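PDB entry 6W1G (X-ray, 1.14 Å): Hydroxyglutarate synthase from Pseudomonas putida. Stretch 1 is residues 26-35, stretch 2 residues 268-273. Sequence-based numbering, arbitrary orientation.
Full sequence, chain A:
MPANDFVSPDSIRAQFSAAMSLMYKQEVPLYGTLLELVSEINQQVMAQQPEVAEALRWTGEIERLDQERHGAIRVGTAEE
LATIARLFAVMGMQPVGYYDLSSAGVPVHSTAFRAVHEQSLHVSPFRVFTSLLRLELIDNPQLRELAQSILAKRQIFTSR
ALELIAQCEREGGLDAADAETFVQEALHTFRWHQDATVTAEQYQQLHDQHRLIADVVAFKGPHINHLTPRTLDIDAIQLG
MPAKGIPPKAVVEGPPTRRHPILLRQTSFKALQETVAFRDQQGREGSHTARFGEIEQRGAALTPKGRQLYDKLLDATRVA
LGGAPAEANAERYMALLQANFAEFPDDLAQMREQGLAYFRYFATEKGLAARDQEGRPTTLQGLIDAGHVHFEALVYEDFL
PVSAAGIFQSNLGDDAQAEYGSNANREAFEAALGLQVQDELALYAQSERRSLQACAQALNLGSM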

# COMPACT_ATOMS: atom_id res chain seq x y z
N GLN A 26 14.05 -5.55 14.00
CA GLN A 26 15.40 -5.91 14.41
C GLN A 26 16.44 -5.17 13.56
O GLN A 26 17.46 -4.71 14.09
CB GLN A 26 15.53 -7.43 14.32
CG GLN A 26 16.95 -7.94 14.49
CD GLN A 26 17.72 -8.03 13.16
OE1 GLN A 26 18.84 -7.52 13.05
NE2 GLN A 26 17.12 -8.68 12.15
N GLU A 27 16.21 -5.06 12.29
CA GLU A 27 17.13 -4.38 11.39
C GLU A 27 17.14 -2.87 11.62
O GLU A 27 18.19 -2.23 11.46
CB GLU A 27 16.77 -4.66 9.93
CG GLU A 27 16.98 -6.11 9.51
CD GLU A 27 16.68 -6.36 8.03
OE1 GLU A 27 16.25 -5.43 7.33
OE2 GLU A 27 16.93 -7.50 7.56
N VAL A 28 15.98 -2.28 11.91
CA VAL A 28 15.76 -0.84 11.92
C VAL A 28 15.02 -0.49 13.21
O VAL A 28 13.78 -0.38 13.24
CB VAL A 28 14.98 -0.39 10.67
CG1 VAL A 28 14.76 1.10 10.65
CG2 VAL A 28 15.71 -0.82 9.40
N PRO A 29 15.75 -0.25 14.31
CA PRO A 29 15.07 -0.05 15.61
C PRO A 29 14.08 1.10 15.62
O PRO A 29 13.08 1.03 16.35
CB PRO A 29 16.25 0.20 16.57
CG PRO A 29 17.38 -0.39 15.96
CD PRO A 29 17.19 -0.46 14.46
N LEU A 30 14.31 2.16 14.85
CA LEU A 30 13.38 3.29 14.86
C LEU A 30 12.02 2.94 14.30
O LEU A 30 11.05 3.64 14.60
CB LEU A 30 14.03 4.50 14.17
CG LEU A 30 15.03 5.29 15.03
CD1 LEU A 30 15.87 6.26 14.21
CD2 LEU A 30 14.37 6.06 16.19
N TYR A 31 11.91 1.85 13.52
CA TYR A 31 10.60 1.35 13.13
C TYR A 31 9.82 0.87 14.34
O TYR A 31 8.62 1.10 14.45
CB TYR A 31 10.76 0.25 12.08
CG TYR A 31 9.51 -0.52 11.81
CD1 TYR A 31 8.52 -0.03 10.98
CD2 TYR A 31 9.36 -1.78 12.35
CE1 TYR A 31 7.41 -0.81 10.69
CE2 TYR A 31 8.26 -2.55 12.08
CZ TYR A 31 7.28 -2.07 11.24
OH TYR A 31 6.15 -2.82 10.97
N GLY A 32 10.47 0.20 15.29
CA GLY A 32 9.80 -0.13 16.53
C GLY A 32 9.33 1.09 17.30
O GLY A 32 8.22 1.09 17.87
N THR A 33 10.17 2.14 17.36
CA THR A 33 9.75 3.40 17.96
C THR A 33 8.51 3.94 17.26
O THR A 33 7.57 4.38 17.92
CB THR A 33 10.92 4.36 17.86
OG1 THR A 33 12.07 3.74 18.45
CG2 THR A 33 10.60 5.65 18.57
N LEU A 34 8.52 3.94 15.93
CA LEU A 34 7.34 4.39 15.20
C LEU A 34 6.10 3.58 15.56
O LEU A 34 5.01 4.13 15.75
CB LEU A 34 7.60 4.31 13.70
CG LEU A 34 6.42 4.73 12.83
CD1 LEU A 34 6.09 6.19 12.98
CD2 LEU A 34 6.72 4.40 11.39
N LEU A 35 6.23 2.26 15.63
CA LEU A 35 5.07 1.45 15.97
C LEU A 35 4.48 1.81 17.32
O LEU A 35 3.25 1.79 17.50
CB LEU A 35 5.38 -0.04 15.96
CG LEU A 35 5.73 -0.66 14.62
CD1 LEU A 35 5.90 -2.15 14.85
CD2 LEU A 35 4.77 -0.38 13.58
N SER A 268 7.67 10.68 5.11
CA SER A 268 8.86 9.85 5.23
C SER A 268 9.84 10.45 6.22
O SER A 268 9.73 11.62 6.62
CB SER A 268 9.55 9.67 3.85
OG SER A 268 10.00 10.94 3.39
N PHE A 269 10.79 9.61 6.62
CA PHE A 269 11.83 10.03 7.56
C PHE A 269 13.05 9.16 7.35
O PHE A 269 12.96 8.04 6.84
CB PHE A 269 11.32 9.92 9.00
CG PHE A 269 10.87 8.55 9.42
CD1 PHE A 269 9.57 8.11 9.19
CD2 PHE A 269 11.76 7.69 10.05
CE1 PHE A 269 9.19 6.85 9.58
CE2 PHE A 269 11.37 6.44 10.44
CZ PHE A 269 10.08 6.02 10.21
N LYS A 270 14.17 9.62 7.84
CA LYS A 270 15.37 8.82 7.81
C LYS A 270 15.33 7.86 8.99
O LYS A 270 15.20 8.28 10.14
CB LYS A 270 16.62 9.70 7.90
CG LYS A 270 17.92 8.90 7.74
CD LYS A 270 19.16 9.76 7.63
CE LYS A 270 20.46 8.95 7.54
NZ LYS A 270 21.62 9.86 7.46
N ALA A 271 15.47 6.57 8.71
CA ALA A 271 15.33 5.55 9.74
C ALA A 271 16.64 4.99 10.24
O ALA A 271 16.75 4.67 11.42
CB ALA A 271 14.45 4.41 9.26
N LEU A 272 17.66 4.84 9.38
CA LEU A 272 18.92 4.25 9.80
C LEU A 272 20.00 4.55 8.76
O LEU A 272 19.74 4.49 7.56
CB LEU A 272 18.77 2.73 9.98
CG LEU A 272 19.98 2.00 10.54
CD1 LEU A 272 20.21 2.32 11.97
CD2 LEU A 272 19.77 0.51 10.36
N GLN A 273 21.21 4.86 9.22
CA GLN A 273 22.36 4.92 8.33
C GLN A 273 23.04 3.55 8.32
O GLN A 273 23.51 3.07 9.35
CB GLN A 273 23.34 5.99 8.79
CG GLN A 273 24.43 6.31 7.77
CD GLN A 273 23.95 6.99 6.48
OE1 GLN A 273 22.77 7.26 6.28
NE2 GLN A 273 24.91 7.29 5.60
O HOH W 1 16.71 2.63 13.29

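The centre of this contact is apolar. Val-28 CG1 lies 3.6 Å from Ala-271 CB, a close van der Waals approach between two methyl groups. Both residues are buried. The side chain of Ala-271 is a single methyl, and it is this methyl that Val-28 touches. The CA of Val-28 is 6.4 Å from the CA of Leu-272, and the CA of Leu-30 is 5.9 Å from the CA of Ala-271. Val-28 also touches Leu-272, more loosely: Val-28 CG2 is 4.4 Å from Leu-272 CD2.

A second apolar pairing lies further along the helix. Leu-34 points toward the strand, and its CD2 is 3.9 Å from Phe-269 CZ. The methyl sits at the edge of the ring, near its plane, so this is a contact with the ring edge and not packing on the face. Phe-269 also points its CA-to-CB bond toward the helix, with chi1 in the p well. Both residues are buried, and the contact between them is apolar.

The backbone follows the same arrangement. Stretch 1 ends one helix at Glu-27, leaves helical geometry at Val-28, and winds into a second helix that runs on past Leu-35. Val-28 O accepts a hydrogen bond from Tyr-31 N at 2.9 Å, which ties the turn to the new helix. Leu-30 and Leu-34 are one helical turn apart, with Leu-34 N bonded to Leu-30 O at 2.9 Å. Both therefore point toward the strand. Stretch 2 is a strand throughout. Leu-34 meets it at Phe-269, Leu-30 at Ala-271, and Val-28 at Ala-271 and Leu-272. The two chain segments are at least 235 residues apart in sequence where they touch.

Towards the edge, side chains meet backbone oxygens. Leu-272 CD2 is 3.3 Å from Glu-27 O, and Leu-30 CD1 is 3.3 Å from Ala-271 O. These are close carbon-to-oxygen approaches, not hydrogen bonds. No direct hydrogen bond joins the stretches.

A water supplies the polar link. Water 1 accepts from Leu-30 N at 2.9 Å and donates to Ala-271 O at 2.8 Å. Leu-30 lies in the first turn of its helix, and the water takes up its amide while also serving the strand carbonyl. Lys-270 points away from the helix and is exposed. Its NZ makes a weak hydrogen bond to Gln-273 OE1 at 3.1 Å, within the strand. In all, the contact buries 320 Å², counting both sides.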